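DUF3201 domain-containing protein (PDB 1YB3) is of unknown function, a conserved alpha+beta protein of the DUF3201 family from the hyperthermophile Pyrococcus furiosus. Local coordinates at residues 99-110 with 122-133. Numbering follows the deposited sequence.
Sequences IEDVIRAFEKLF and YNFEHPISGDEV
The ring of Phe124 lies flat on backbone: the CA of Lys108 sits over its centre in a CH-pi contact, 3.6 Å from the centroid. This happens where the beta hairpin of strands 108-112 and 120-123 opens out, the second an edge strand of the antiparallel sheet. Lys108 is the centre of an inverse gamma turn, and its extended chain runs beside the Phe124 ring, CG 3.6 Å from CZ. On the other face of that ring lies Glu125 CG. Phe124 holds this place with CG between its backbone N and carbonyl carbon (chi1 82°), and its edge meets the face of Phe110 in an offset edge-to-face pair, planes at 89°. With an alanine in place of Phe124, Lys108 CA would probably lose its ring partner and Phe110 the edge that meets its face. One residue back, Asn123 pairs with Phe110 in the antiparallel, non-hydrogen-bonded manner; its OD1 accepts from Glu125 N at 3.0 Å, an Asx turn that starts the chain's departure from the strand. Tyr122 points toward helix 96-105, with Ile103 CG1 over one face of its ring, while Leu109 O of the partner strand lies at the ring edge. Farther along, the helices meet closely at Gly130: its CA is 3.7 Å from Ile103 CD1. Ile99 CG2 packs on Val133 CG1 beside it. A water ties the Tyr122 end to the helix terminus, accepting from OH at 2.8 Å and donating to Ile103 O and Phe106 O.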
loop_
_atom_site.group_PDB
_atom_site.type_symbol
_atom_site.label_atom_id
_atom_site.label_comp_id
_atom_site.label_asym_id
_atom_site.label_seq_id
_atom_site.Cartn_x
_atom_site.Cartn_y
_atom_site.Cartn_z
ATOM N N ILE A 99 6.900 13.799 -1.505
ATOM C CA ILE A 99 5.906 13.452 -2.523
ATOM C C ILE A 99 6.553 13.225 -3.901
ATOM O O ILE A 99 6.285 12.211 -4.558
ATOM C CB ILE A 99 4.796 14.546 -2.627
ATOM C CG1 ILE A 99 4.130 14.805 -1.263
ATOM C CG2 ILE A 99 3.806 14.220 -3.741
ATOM C CD1 ILE A 99 3.602 13.594 -0.532
ATOM N N GLU A 100 7.409 14.164 -4.328
ATOM C CA GLU A 100 8.137 14.034 -5.606
ATOM C C GLU A 100 8.997 12.755 -5.664
ATOM O O GLU A 100 9.003 12.030 -6.674
ATOM C CB GLU A 100 9.013 15.270 -5.879
ATOM C CG GLU A 100 8.218 16.550 -6.117
ATOM C CD GLU A 100 9.088 17.794 -6.185
ATOM O OE1 GLU A 100 10.209 17.798 -5.619
ATOM O OE2 GLU A 100 8.633 18.783 -6.798
ATOM N N ASP A 101 9.708 12.483 -4.571
ATOM C CA ASP A 101 10.587 11.314 -4.467
ATOM C C ASP A 101 9.820 9.994 -4.498
ATOM O O ASP A 101 10.234 9.029 -5.172
ATOM C CB ASP A 101 11.402 11.383 -3.171
ATOM C CG ASP A 101 12.511 12.425 -3.219
ATOM O OD1 ASP A 101 12.652 13.117 -4.250
ATOM O OD2 ASP A 101 13.243 12.548 -2.214
ATOM N N VAL A 102 8.712 9.927 -3.767
ATOM C CA VAL A 102 7.944 8.682 -3.747
ATOM C C VAL A 102 7.343 8.365 -5.141
ATOM O O VAL A 102 7.372 7.232 -5.589
ATOM C CB VAL A 102 6.918 8.645 -2.571
ATOM C CG1 VAL A 102 5.733 9.599 -2.823
ATOM C CG2 VAL A 102 6.465 7.216 -2.301
ATOM N N ILE A 103 6.859 9.392 -5.835
ATOM C CA ILE A 103 6.327 9.218 -7.178
ATOM C C ILE A 103 7.385 8.651 -8.143
ATOM O O ILE A 103 7.081 7.796 -8.984
ATOM C CB ILE A 103 5.702 10.536 -7.707
ATOM C CG1 ILE A 103 4.422 10.828 -6.917
ATOM C CG2 ILE A 103 5.444 10.462 -9.233
ATOM C CD1 ILE A 103 3.820 12.214 -7.193
ATOM N N ARG A 104 8.628 9.106 -7.998
ATOM C CA ARG A 104 9.716 8.624 -8.862
ATOM C C ARG A 104 10.234 7.246 -8.467
ATOM O O ARG A 104 10.857 6.570 -9.285
ATOM C CB ARG A 104 10.880 9.637 -8.908
ATOM C CG ARG A 104 10.497 10.996 -9.552
ATOM C CD ARG A 104 11.605 12.035 -9.369
ATOM N N ALA A 105 9.944 6.826 -7.229
ATOM C CA ALA A 105 10.545 5.622 -6.636
ATOM C C ALA A 105 9.779 4.317 -6.874
ATOM O O ALA A 105 10.361 3.225 -6.769
ATOM C CB ALA A 105 10.773 5.836 -5.130
ATOM N N PHE A 106 8.472 4.419 -7.133
ATOM C CA PHE A 106 7.604 3.229 -7.227
ATOM C C PHE A 106 6.719 3.252 -8.454
ATOM O O PHE A 106 6.287 4.324 -8.893
ATOM C CB PHE A 106 6.772 3.083 -5.935
ATOM C CG PHE A 106 7.631 2.985 -4.712
ATOM C CD1 PHE A 106 8.267 1.780 -4.395
ATOM C CD2 PHE A 106 7.888 4.119 -3.924
ATOM C CE1 PHE A 106 9.122 1.686 -3.282
ATOM C CE2 PHE A 106 8.738 4.032 -2.811
ATOM C CZ PHE A 106 9.366 2.813 -2.494
ATOM N N GLU A 107 6.470 2.067 -9.005
ATOM C CA GLU A 107 5.691 1.933 -10.234
ATOM C C GLU A 107 4.170 2.038 -10.007
ATOM O O GLU A 107 3.569 3.030 -10.405
ATOM C CB GLU A 107 6.050 0.635 -10.972
ATOM C CG GLU A 107 5.270 0.431 -12.257
ATOM C CD GLU A 107 5.641 -0.848 -12.972
ATOM O OE1 GLU A 107 6.842 -1.016 -13.292
ATOM O OE2 GLU A 107 4.737 -1.687 -13.229
ATOM N N LYS A 108 3.571 1.038 -9.341
ATOM C CA LYS A 108 2.104 0.982 -9.158
ATOM C C LYS A 108 1.730 1.643 -7.846
ATOM O O LYS A 108 1.339 0.963 -6.883
ATOM C CB LYS A 108 1.601 -0.475 -9.217
ATOM C CG LYS A 108 1.920 -1.171 -10.544
ATOM C CD LYS A 108 1.300 -2.556 -10.614
ATOM C CE LYS A 108 1.902 -3.350 -11.765
ATOM N NZ LYS A 108 1.360 -4.740 -11.812
ATOM N N LEU A 109 1.880 2.965 -7.823
ATOM C CA LEU A 109 1.673 3.791 -6.640
ATOM C C LEU A 109 0.339 4.511 -6.655
ATOM O O LEU A 109 -0.081 5.058 -7.681
ATOM C CB LEU A 109 2.794 4.844 -6.564
ATOM C CG LEU A 109 2.717 5.922 -5.486
ATOM C CD1 LEU A 109 2.983 5.306 -4.119
ATOM C CD2 LEU A 109 3.734 7.014 -5.797
ATOM N N PHE A 110 -0.292 4.532 -5.492
ATOM C CA PHE A 110 -1.479 5.350 -5.232
ATOM C C PHE A 110 -1.215 6.193 -3.989
ATOM O O PHE A 110 -0.642 5.715 -3.007
ATOM C CB PHE A 110 -2.714 4.464 -4.963
ATOM C CG PHE A 110 -3.095 3.556 -6.114
ATOM C CD1 PHE A 110 -4.112 3.921 -6.989
ATOM C CD2 PHE A 110 -2.447 2.339 -6.313
ATOM C CE1 PHE A 110 -4.482 3.065 -8.063
ATOM C CE2 PHE A 110 -2.795 1.484 -7.362
ATOM C CZ PHE A 110 -3.820 1.856 -8.250
ATOM N N TYR A 122 -2.997 10.863 -6.090
ATOM C CA TYR A 122 -2.185 10.373 -7.198
ATOM C C TYR A 122 -2.626 8.953 -7.513
ATOM O O TYR A 122 -2.827 8.135 -6.602
ATOM C CB TYR A 122 -0.693 10.398 -6.823
ATOM C CG TYR A 122 0.246 9.833 -7.872
ATOM C CD1 TYR A 122 0.780 10.650 -8.884
ATOM C CD2 TYR A 122 0.627 8.486 -7.838
ATOM C CE1 TYR A 122 1.653 10.120 -9.846
ATOM C CE2 TYR A 122 1.483 7.950 -8.784
ATOM C CZ TYR A 122 2.007 8.767 -9.782
ATOM O OH TYR A 122 2.871 8.217 -10.707
ATOM N N ASN A 123 -2.800 8.683 -8.803
ATOM C CA ASN A 123 -3.076 7.350 -9.329
ATOM C C ASN A 123 -2.109 7.139 -10.481
ATOM O O ASN A 123 -2.136 7.902 -11.451
ATOM C CB ASN A 123 -4.534 7.268 -9.823
ATOM C CG ASN A 123 -4.948 5.861 -10.218
ATOM O OD1 ASN A 123 -4.186 5.131 -10.819
ATOM N ND2 ASN A 123 -6.191 5.489 -9.898
ATOM N N PHE A 124 -1.252 6.122 -10.378
ATOM C CA PHE A 124 -0.182 5.906 -11.373
ATOM C C PHE A 124 -0.718 5.602 -12.776
ATOM O O PHE A 124 0.010 5.734 -13.765
ATOM C CB PHE A 124 0.731 4.758 -10.931
ATOM C CG PHE A 124 0.193 3.392 -11.260
ATOM C CD1 PHE A 124 0.625 2.715 -12.407
ATOM C CD2 PHE A 124 -0.732 2.766 -10.412
ATOM C CE1 PHE A 124 0.135 1.427 -12.713
ATOM C CE2 PHE A 124 -1.223 1.483 -10.697
ATOM C CZ PHE A 124 -0.788 0.811 -11.859
ATOM N N GLU A 125 -1.967 5.147 -12.851
ATOM C CA GLU A 125 -2.589 4.835 -14.141
ATOM C C GLU A 125 -2.952 6.093 -14.923
ATOM O O GLU A 125 -3.044 6.060 -16.156
ATOM C CB GLU A 125 -3.813 3.947 -13.955
ATOM C CG GLU A 125 -3.473 2.586 -13.397
ATOM C CD GLU A 125 -4.201 1.475 -14.100
ATOM O OE1 GLU A 125 -5.340 1.708 -14.569
ATOM O OE2 GLU A 125 -3.629 0.366 -14.193
ATOM N N HIS A 126 -3.174 7.185 -14.201
ATOM C CA HIS A 126 -3.314 8.501 -14.814
ATOM C C HIS A 126 -2.494 9.534 -14.039
ATOM O O HIS A 126 -3.047 10.358 -13.313
ATOM C CB HIS A 126 -4.792 8.912 -15.001
ATOM C CG HIS A 126 -5.655 8.740 -13.785
ATOM N ND1 HIS A 126 -6.433 7.621 -13.578
ATOM C CD2 HIS A 126 -5.904 9.569 -12.740
ATOM C CE1 HIS A 126 -7.107 7.759 -12.448
ATOM N NE2 HIS A 126 -6.802 8.931 -11.919
ATOM N N PRO A 127 -1.158 9.480 -14.194
ATOM C CA PRO A 127 -0.258 10.236 -13.323
ATOM C C PRO A 127 -0.324 11.746 -13.524
ATOM O O PRO A 127 -0.551 12.228 -14.638
ATOM C CB PRO A 127 1.127 9.709 -13.702
ATOM C CG PRO A 127 0.984 9.228 -15.085
ATOM C CD PRO A 127 -0.418 8.708 -15.210
ATOM N N ILE A 128 -0.160 12.475 -12.431
ATOM C CA ILE A 128 0.004 13.920 -12.479
ATOM C C ILE A 128 1.336 14.264 -11.819
ATOM O O ILE A 128 1.991 13.387 -11.241
ATOM C CB ILE A 128 -1.187 14.668 -11.816
ATOM C CG1 ILE A 128 -1.371 14.237 -10.357
ATOM C CG2 ILE A 128 -2.479 14.452 -12.624
ATOM C CD1 ILE A 128 -2.391 15.052 -9.578
ATOM N N SER A 129 1.748 15.525 -11.922
ATOM C CA SER A 129 3.031 15.960 -11.373
ATOM C C SER A 129 3.004 15.935 -9.852
ATOM O O SER A 129 1.940 16.061 -9.244
ATOM C CB SER A 129 3.377 17.369 -11.862
ATOM O OG SER A 129 2.475 18.326 -11.329
ATOM N N GLY A 130 4.181 15.783 -9.248
ATOM C CA GLY A 130 4.327 15.831 -7.789
ATOM C C GLY A 130 3.913 17.156 -7.157
ATOM O O GLY A 130 3.432 17.180 -6.017
ATOM N N ASP A 131 4.119 18.258 -7.886
ATOM C CA ASP A 131 3.693 19.587 -7.429
ATOM C C ASP A 131 2.175 19.658 -7.309
ATOM O O ASP A 131 1.649 20.186 -6.327
ATOM C CB ASP A 131 4.215 20.692 -8.365
ATOM C CG ASP A 131 3.935 22.098 -7.833
ATOM O OD1 ASP A 131 4.406 22.428 -6.718
ATOM O OD2 ASP A 131 3.249 22.875 -8.535
ATOM N N GLU A 132 1.480 19.120 -8.313
ATOM C CA GLU A 132 0.022 19.103 -8.323
ATOM C C GLU A 132 -0.519 18.201 -7.216
ATOM O O GLU A 132 -1.484 18.547 -6.544
ATOM C CB GLU A 132 -0.510 18.661 -9.685
ATOM C CG GLU A 132 -2.009 18.913 -9.874
ATOM C CD GLU A 132 -2.533 18.444 -11.226
ATOM O OE1 GLU A 132 -1.792 18.544 -12.233
ATOM O OE2 GLU A 132 -3.697 17.981 -11.286
ATOM N N VAL A 133 0.121 17.049 -7.023
ATOM C CA VAL A 133 -0.230 16.159 -5.915
ATOM C C VAL A 133 -0.119 16.877 -4.567
ATOM O O VAL A 133 -1.027 16.800 -3.750
ATOM C CB VAL A 133 0.630 14.871 -5.921
ATOM C CG1 VAL A 133 0.270 13.985 -4.740
ATOM C CG2 VAL A 133 0.443 14.100 -7.228
HETATM O O HOH W 1 4.770 6.352 -9.702
#